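Local coordinates for polyphosphate kinase (Porphyromonas gingivalis, PDB 2O8R), which probably catalyses the reversible transfer of the terminal phosphate of ATP onto a growing polyphosphate chain, at residues L131-P145 with S207-F221. The protein carries 3 engineered substitutions. Sequence-based numbering, arbitrary orientation.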
loop_
_atom_site.group_PDB
_atom_site.type_symbol
_atom_site.label_atom_id
_atom_site.label_comp_id
_atom_site.label_asym_id
_atom_site.label_seq_id
_atom_site.Cartn_x
_atom_site.Cartn_y
_atom_site.Cartn_z
ATOM N N LEU A 131 -24.299 -11.241 14.846
ATOM C CA LEU A 131 -24.324 -11.093 13.389
ATOM C C LEU A 131 -25.434 -10.193 12.897
ATOM O O LEU A 131 -25.237 -9.422 11.968
ATOM C CB LEU A 131 -24.403 -12.458 12.703
ATOM C CG LEU A 131 -23.074 -13.216 12.816
ATOM C CD1 LEU A 131 -23.194 -14.681 12.462
ATOM C CD2 LEU A 131 -22.060 -12.539 11.933
ATOM N N ARG A 132 -26.591 -10.275 13.541
ATOM C CA ARG A 132 -27.704 -9.388 13.230
ATOM C C ARG A 132 -27.298 -7.949 13.489
ATOM O O ARG A 132 -27.635 -7.058 12.709
ATOM C CB ARG A 132 -28.940 -9.764 14.045
ATOM C CG ARG A 132 -30.141 -8.903 13.809
ATOM C CD ARG A 132 -31.416 -9.691 14.024
ATOM N NE ARG A 132 -32.459 -8.868 14.636
ATOM C CZ ARG A 132 -33.676 -9.304 14.959
ATOM N NH1 ARG A 132 -34.031 -10.565 14.716
ATOM N NH2 ARG A 132 -34.542 -8.475 15.528
ATOM N N ARG A 133 -26.544 -7.719 14.560
ATOM C CA ARG A 133 -26.078 -6.356 14.842
ATOM C C ARG A 133 -25.081 -5.970 13.769
ATOM O O ARG A 133 -25.222 -4.915 13.136
ATOM C CB ARG A 133 -25.444 -6.250 16.232
ATOM C CG ARG A 133 -25.586 -4.895 16.899
ATOM C CD ARG A 133 -24.465 -4.635 17.904
ATOM N NE ARG A 133 -23.275 -4.094 17.240
ATOM C CZ ARG A 133 -22.215 -4.805 16.847
ATOM N NH1 ARG A 133 -22.156 -6.117 17.055
ATOM N NH2 ARG A 133 -21.200 -4.196 16.245
ATOM N N PHE A 134 -24.121 -6.874 13.542
ATOM C CA PHE A 134 -23.019 -6.690 12.592
ATOM C C PHE A 134 -23.547 -6.386 11.214
ATOM O O PHE A 134 -23.112 -5.426 10.574
ATOM C CB PHE A 134 -22.166 -7.952 12.534
ATOM C CG PHE A 134 -20.869 -7.803 11.767
ATOM C CD1 PHE A 134 -19.773 -7.180 12.338
ATOM C CD2 PHE A 134 -20.731 -8.344 10.494
ATOM C CE1 PHE A 134 -18.581 -7.077 11.651
ATOM C CE2 PHE A 134 -19.537 -8.237 9.802
ATOM C CZ PHE A 134 -18.463 -7.612 10.385
ATOM N N PHE A 135 -24.492 -7.202 10.759
ATOM C CA PHE A 135 -25.094 -6.951 9.476
ATOM C C PHE A 135 -25.676 -5.550 9.462
ATOM O O PHE A 135 -25.381 -4.775 8.551
ATOM C CB PHE A 135 -26.165 -7.967 9.104
ATOM C CG PHE A 135 -26.856 -7.628 7.827
ATOM C CD1 PHE A 135 -26.250 -7.907 6.607
ATOM C CD2 PHE A 135 -28.077 -6.971 7.832
ATOM C CE1 PHE A 135 -26.870 -7.573 5.405
ATOM C CE2 PHE A 135 -28.702 -6.633 6.635
ATOM C CZ PHE A 135 -28.096 -6.940 5.416
ATOM N N HIS A 136 -26.465 -5.211 10.480
ATOM C CA HIS A 136 -27.106 -3.892 10.505
ATOM C C HIS A 136 -26.116 -2.738 10.578
ATOM O O HIS A 136 -26.172 -1.836 9.752
ATOM C CB HIS A 136 -28.189 -3.793 11.591
ATOM C CG HIS A 136 -29.485 -4.440 11.198
ATOM N ND1 HIS A 136 -29.745 -5.778 11.406
ATOM C CD2 HIS A 136 -30.577 -3.942 10.572
ATOM C CE1 HIS A 136 -30.945 -6.074 10.941
ATOM N NE2 HIS A 136 -31.471 -4.976 10.427
ATOM N N GLU A 137 -25.187 -2.774 11.522
ATOM C CA GLU A 137 -24.310 -1.623 11.714
ATOM C C GLU A 137 -23.117 -1.588 10.764
ATOM O O GLU A 137 -22.630 -0.512 10.432
ATOM C CB GLU A 137 -23.802 -1.545 13.152
ATOM C CG GLU A 137 -24.857 -1.362 14.222
ATOM C CD GLU A 137 -24.253 -1.382 15.624
ATOM O OE1 GLU A 137 -23.049 -1.707 15.761
ATOM O OE2 GLU A 137 -24.977 -1.069 16.595
ATOM N N GLU A 138 -22.637 -2.753 10.336
ATOM C CA GLU A 138 -21.369 -2.819 9.597
ATOM C C GLU A 138 -21.463 -3.239 8.122
ATOM O O GLU A 138 -20.790 -2.661 7.275
ATOM C CB GLU A 138 -20.386 -3.735 10.327
ATOM C CG GLU A 138 -20.072 -3.307 11.747
ATOM C CD GLU A 138 -18.873 -2.393 11.842
ATOM O OE1 GLU A 138 -18.372 -1.940 10.792
ATOM O OE2 GLU A 138 -18.422 -2.132 12.977
ATOM N N ILE A 139 -22.265 -4.255 7.818
ATOM C CA ILE A 139 -22.403 -4.709 6.431
ATOM C C ILE A 139 -23.370 -3.848 5.628
ATOM O O ILE A 139 -23.010 -3.296 4.589
ATOM C CB ILE A 139 -22.900 -6.159 6.337
ATOM C CG1 ILE A 139 -21.924 -7.107 7.029
ATOM C CG2 ILE A 139 -23.086 -6.549 4.885
ATOM C CD1 ILE A 139 -22.303 -8.546 6.905
ATOM N N PHE A 140 -24.599 -3.744 6.121
ATOM C CA PHE A 140 -25.672 -3.068 5.396
ATOM C C PHE A 140 -25.272 -1.713 4.808
ATOM O O PHE A 140 -25.521 -1.473 3.634
ATOM C CB PHE A 140 -26.939 -2.957 6.255
ATOM C CG PHE A 140 -28.110 -2.382 5.532
ATOM C CD1 PHE A 140 -28.949 -3.201 4.793
ATOM C CD2 PHE A 140 -28.374 -1.015 5.584
ATOM C CE1 PHE A 140 -30.036 -2.681 4.115
ATOM C CE2 PHE A 140 -29.455 -0.484 4.910
ATOM C CZ PHE A 140 -30.293 -1.322 4.172
ATOM N N PRO A 141 -24.647 -0.830 5.606
ATOM C CA PRO A 141 -24.233 0.465 5.022
ATOM C C PRO A 141 -23.294 0.362 3.815
ATOM O O PRO A 141 -23.099 1.347 3.114
ATOM C CB PRO A 141 -23.500 1.165 6.175
ATOM C CG PRO A 141 -23.945 0.463 7.423
ATOM C CD PRO A 141 -24.320 -0.929 7.046
ATOM N N LEU A 142 -22.728 -0.818 3.574
ATOM C CA LEU A 142 -21.789 -1.008 2.474
ATOM C C LEU A 142 -22.427 -1.766 1.297
ATOM O O LEU A 142 -21.762 -2.148 0.337
ATOM C CB LEU A 142 -20.536 -1.734 2.981
ATOM C CG LEU A 142 -19.661 -1.099 4.078
ATOM C CD1 LEU A 142 -18.407 -1.933 4.311
ATOM C CD2 LEU A 142 -19.270 0.320 3.716
ATOM N N LEU A 143 -23.733 -1.963 1.366
ATOM C CA LEU A 143 -24.457 -2.654 0.315
ATOM C C LEU A 143 -24.993 -1.702 -0.752
ATOM O O LEU A 143 -25.171 -0.512 -0.520
ATOM C CB LEU A 143 -25.619 -3.423 0.934
ATOM C CG LEU A 143 -25.441 -4.910 1.269
ATOM C CD1 LEU A 143 -24.011 -5.267 1.542
ATOM C CD2 LEU A 143 -26.333 -5.308 2.439
ATOM N N TYR A 144 -25.236 -2.241 -1.937
ATOM C CA TYR A 144 -25.950 -1.522 -2.973
ATOM C C TYR A 144 -26.945 -2.485 -3.601
ATOM O O TYR A 144 -26.606 -3.176 -4.554
ATOM C CB TYR A 144 -24.990 -1.031 -4.034
ATOM C CG TYR A 144 -24.001 -0.026 -3.535
ATOM C CD1 TYR A 144 -24.249 1.327 -3.643
ATOM C CD2 TYR A 144 -22.792 -0.431 -2.978
ATOM C CE1 TYR A 144 -23.318 2.265 -3.197
ATOM C CE2 TYR A 144 -21.860 0.490 -2.528
ATOM C CZ TYR A 144 -22.126 1.831 -2.639
ATOM O OH TYR A 144 -21.202 2.735 -2.174
ATOM N N PRO A 145 -28.170 -2.555 -3.049
ATOM C CA PRO A 145 -29.157 -3.511 -3.557
ATOM C C PRO A 145 -29.588 -3.111 -4.942
ATOM O O PRO A 145 -30.115 -2.017 -5.141
ATOM C CB PRO A 145 -30.324 -3.382 -2.579
ATOM C CG PRO A 145 -29.754 -2.666 -1.385
ATOM C CD PRO A 145 -28.701 -1.765 -1.926
ATOM N N SER A 207 -17.173 -16.921 9.942
ATOM C CA SER A 207 -18.243 -16.939 8.967
ATOM C C SER A 207 -17.775 -16.239 7.725
ATOM O O SER A 207 -17.032 -15.258 7.819
ATOM C CB SER A 207 -19.443 -16.184 9.508
ATOM O OG SER A 207 -20.066 -16.918 10.531
ATOM N N PHE A 208 -18.206 -16.746 6.571
ATOM C CA PHE A 208 -18.071 -16.023 5.299
ATOM C C PHE A 208 -18.948 -14.782 5.364
ATOM O O PHE A 208 -20.083 -14.826 5.855
ATOM C CB PHE A 208 -18.544 -16.870 4.112
ATOM C CG PHE A 208 -17.647 -18.043 3.785
ATOM C CD1 PHE A 208 -16.722 -17.958 2.754
ATOM C CD2 PHE A 208 -17.751 -19.237 4.479
ATOM C CE1 PHE A 208 -15.910 -19.036 2.434
ATOM C CE2 PHE A 208 -16.947 -20.316 4.160
ATOM C CZ PHE A 208 -16.024 -20.215 3.136
ATOM N N LEU A 209 -18.425 -13.677 4.864
ATOM C CA LEU A 209 -19.205 -12.461 4.762
ATOM C C LEU A 209 -20.507 -12.703 3.998
ATOM O O LEU A 209 -21.576 -12.284 4.454
ATOM C CB LEU A 209 -18.383 -11.374 4.077
ATOM C CG LEU A 209 -18.835 -9.925 4.200
ATOM C CD1 LEU A 209 -19.242 -9.614 5.629
ATOM C CD2 LEU A 209 -17.701 -9.000 3.729
ATOM N N GLU A 210 -20.425 -13.404 2.863
ATOM C CA GLU A 210 -21.605 -13.592 2.000
ATOM C C GLU A 210 -22.679 -14.443 2.657
ATOM O O GLU A 210 -23.855 -14.304 2.338
ATOM C CB GLU A 210 -21.245 -14.141 0.610
ATOM C CG GLU A 210 -20.745 -15.590 0.573
ATOM C CD GLU A 210 -19.226 -15.707 0.702
ATOM O OE1 GLU A 210 -18.602 -14.851 1.370
ATOM O OE2 GLU A 210 -18.657 -16.670 0.137
ATOM N N ASP A 211 -22.270 -15.314 3.577
ATOM C CA ASP A 211 -23.222 -16.093 4.354
ATOM C C ASP A 211 -24.065 -15.177 5.254
ATOM O O ASP A 211 -25.288 -15.266 5.272
ATOM C CB ASP A 211 -22.501 -17.176 5.158
ATOM C CG ASP A 211 -22.203 -18.426 4.334
ATOM O OD1 ASP A 211 -22.725 -18.561 3.211
ATOM O OD2 ASP A 211 -21.447 -19.287 4.822
ATOM N N ILE A 212 -23.407 -14.270 5.964
ATOM C CA ILE A 212 -24.109 -13.306 6.791
ATOM C C ILE A 212 -25.127 -12.531 5.979
ATOM O O ILE A 212 -26.280 -12.406 6.394
ATOM C CB ILE A 212 -23.155 -12.326 7.492
ATOM C CG1 ILE A 212 -22.087 -13.109 8.283
ATOM C CG2 ILE A 212 -23.975 -11.350 8.396
ATOM C CD1 ILE A 212 -20.865 -12.269 8.646
ATOM N N ILE A 213 -24.707 -12.027 4.824
ATOM C CA ILE A 213 -25.618 -11.302 3.944
ATOM C C ILE A 213 -26.846 -12.161 3.582
ATOM O O ILE A 213 -27.984 -11.725 3.738
ATOM C CB ILE A 213 -24.896 -10.766 2.689
ATOM C CG1 ILE A 213 -23.887 -9.680 3.101
ATOM C CG2 ILE A 213 -25.914 -10.207 1.695
ATOM C CD1 ILE A 213 -23.186 -8.981 1.942
ATOM N N LYS A 214 -26.604 -13.394 3.156
ATOM C CA LYS A 214 -27.670 -14.342 2.845
ATOM C C LYS A 214 -28.711 -14.474 3.967
ATOM O O LYS A 214 -29.905 -14.573 3.709
ATOM C CB LYS A 214 -27.070 -15.715 2.530
ATOM C CG LYS A 214 -26.316 -15.801 1.183
ATOM C CD LYS A 214 -25.930 -17.244 0.904
ATOM C CE LYS A 214 -25.725 -17.514 -0.554
ATOM N NZ LYS A 214 -25.456 -18.953 -0.743
ATOM N N GLU A 215 -28.245 -14.447 5.207
ATOM C CA GLU A 215 -29.088 -14.662 6.367
ATOM C C GLU A 215 -29.933 -13.420 6.719
ATOM O O GLU A 215 -30.799 -13.463 7.592
ATOM C CB GLU A 215 -28.195 -15.074 7.546
ATOM C CG GLU A 215 -28.896 -15.689 8.755
ATOM C CD GLU A 215 -29.796 -16.864 8.400
ATOM O OE1 GLU A 215 -29.479 -17.615 7.448
ATOM O OE2 GLU A 215 -30.823 -17.041 9.088
ATOM N N HIS A 216 -29.696 -12.309 6.036
ATOM C CA HIS A 216 -30.406 -11.079 6.368
ATOM C C HIS A 216 -31.022 -10.402 5.149
ATOM O O HIS A 216 -31.370 -9.223 5.196
ATOM C CB HIS A 216 -29.478 -10.113 7.110
ATOM C CG HIS A 216 -28.984 -10.637 8.419
ATOM N ND1 HIS A 216 -27.789 -11.310 8.550
ATOM C CD2 HIS A 216 -29.533 -10.605 9.654
ATOM C CE1 HIS A 216 -27.620 -11.662 9.811
ATOM N NE2 HIS A 216 -28.661 -11.240 10.503
ATOM N N LEU A 217 -31.164 -11.157 4.065
ATOM C CA LEU A 217 -31.662 -10.618 2.811
ATOM C C LEU A 217 -33.071 -10.059 2.972
ATOM O O LEU A 217 -33.450 -9.108 2.283
ATOM C CB LEU A 217 -31.632 -11.692 1.718
ATOM C CG LEU A 217 -30.274 -12.040 1.099
ATOM C CD1 LEU A 217 -30.370 -13.287 0.263
ATOM C CD2 LEU A 217 -29.769 -10.886 0.260
ATOM N N ASP A 218 -33.822 -10.633 3.911
ATOM C CA ASP A 218 -35.181 -10.184 4.223
ATOM C C ASP A 218 -35.274 -8.731 4.690
ATOM O O ASP A 218 -36.301 -8.094 4.479
ATOM C CB ASP A 218 -35.839 -11.104 5.248
ATOM C CG ASP A 218 -34.915 -11.457 6.383
ATOM O OD1 ASP A 218 -34.033 -12.328 6.188
ATOM O OD2 ASP A 218 -35.071 -10.864 7.469
ATOM N N VAL A 219 -34.218 -8.195 5.301
ATOM C CA VAL A 219 -34.226 -6.781 5.696
ATOM C C VAL A 219 -33.907 -5.867 4.508
ATOM O O VAL A 219 -34.312 -4.695 4.472
ATOM C CB VAL A 219 -33.315 -6.475 6.934
ATOM C CG1 VAL A 219 -33.056 -7.735 7.767
ATOM C CG2 VAL A 219 -32.015 -5.820 6.534
ATOM N N VAL A 220 -33.203 -6.425 3.528
ATOM C CA VAL A 220 -32.792 -5.685 2.340
ATOM C C VAL A 220 -33.965 -5.611 1.364
ATOM O O VAL A 220 -34.174 -4.601 0.679
ATOM C CB VAL A 220 -31.555 -6.347 1.692
ATOM C CG1 VAL A 220 -31.213 -5.712 0.364
ATOM C CG2 VAL A 220 -30.368 -6.257 2.635
ATOM N N PHE A 221 -34.758 -6.672 1.339
ATOM C CA PHE A 221 -35.923 -6.712 0.473
ATOM C C PHE A 221 -37.206 -6.942 1.277
ATOM O O PHE A 221 -37.800 -8.021 1.201
ATOM C CB PHE A 221 -35.742 -7.810 -0.573
ATOM C CG PHE A 221 -34.470 -7.690 -1.373
ATOM C CD1 PHE A 221 -34.410 -6.855 -2.483
ATOM C CD2 PHE A 221 -33.337 -8.416 -1.021
ATOM C CE1 PHE A 221 -33.241 -6.746 -3.228
ATOM C CE2 PHE A 221 -32.172 -8.316 -1.759
ATOM C CZ PHE A 221 -32.123 -7.473 -2.867
#
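F135 and H216 slide past each other in opposite directions, their ring planes only 10° apart but displaced so far that the rings barely overlap. Each ring instead receives the other's beta carbon: H216 CB sits 3.5 Å from the centroid of the F135 ring, over its centre, and F135 CB lies over a face of the imidazole, a reciprocal pair of CH-pi contacts. The first torsion of F135 sets CG opposite the backbone N, and the ring enters as a knob among I212, I213, V219 and V220. V219 CG2 meets the ring edge at CE2 and V220 CG2 meets it at CZ, 3.7 Å away, while F140 CB lies above the rim of the face opposite H216. The imidazole is fixed within its own segment: ND1 donates to I212 O (2.9 Å, 160°), the acceptor lying close to the ring plane, and this turns NE2 toward the backbone of R132.

A complementary knob, I212, fits among L131, F134, F135 and I139. Its CD1 meets L131 CD2 at 3.5 Å, the two side chains crossing at about a right angle, and its CG2 meets I139 CD1. That same I139 methyl reaches L209 CD1, whereas I139 CG2 turns to I213 CG1. Farther along, V220 presents CG1 to the ring of P145 and CG2 to the edge of F140.

The axes of helix segments 131-139 and 209-214 approach to 10.3 Å and cross at -99°, within the family's middle domain. Strand 192-195 flanks L131, L209 and I212, and strand 178-183 lies against I213 and V220; at the 140-145 end the second subunit packs on F140 and P145. Cohesion between the two segments therefore rests on apolar and CH-pi packing, with H216 satisfying its ND1 locally while offering a face to F135.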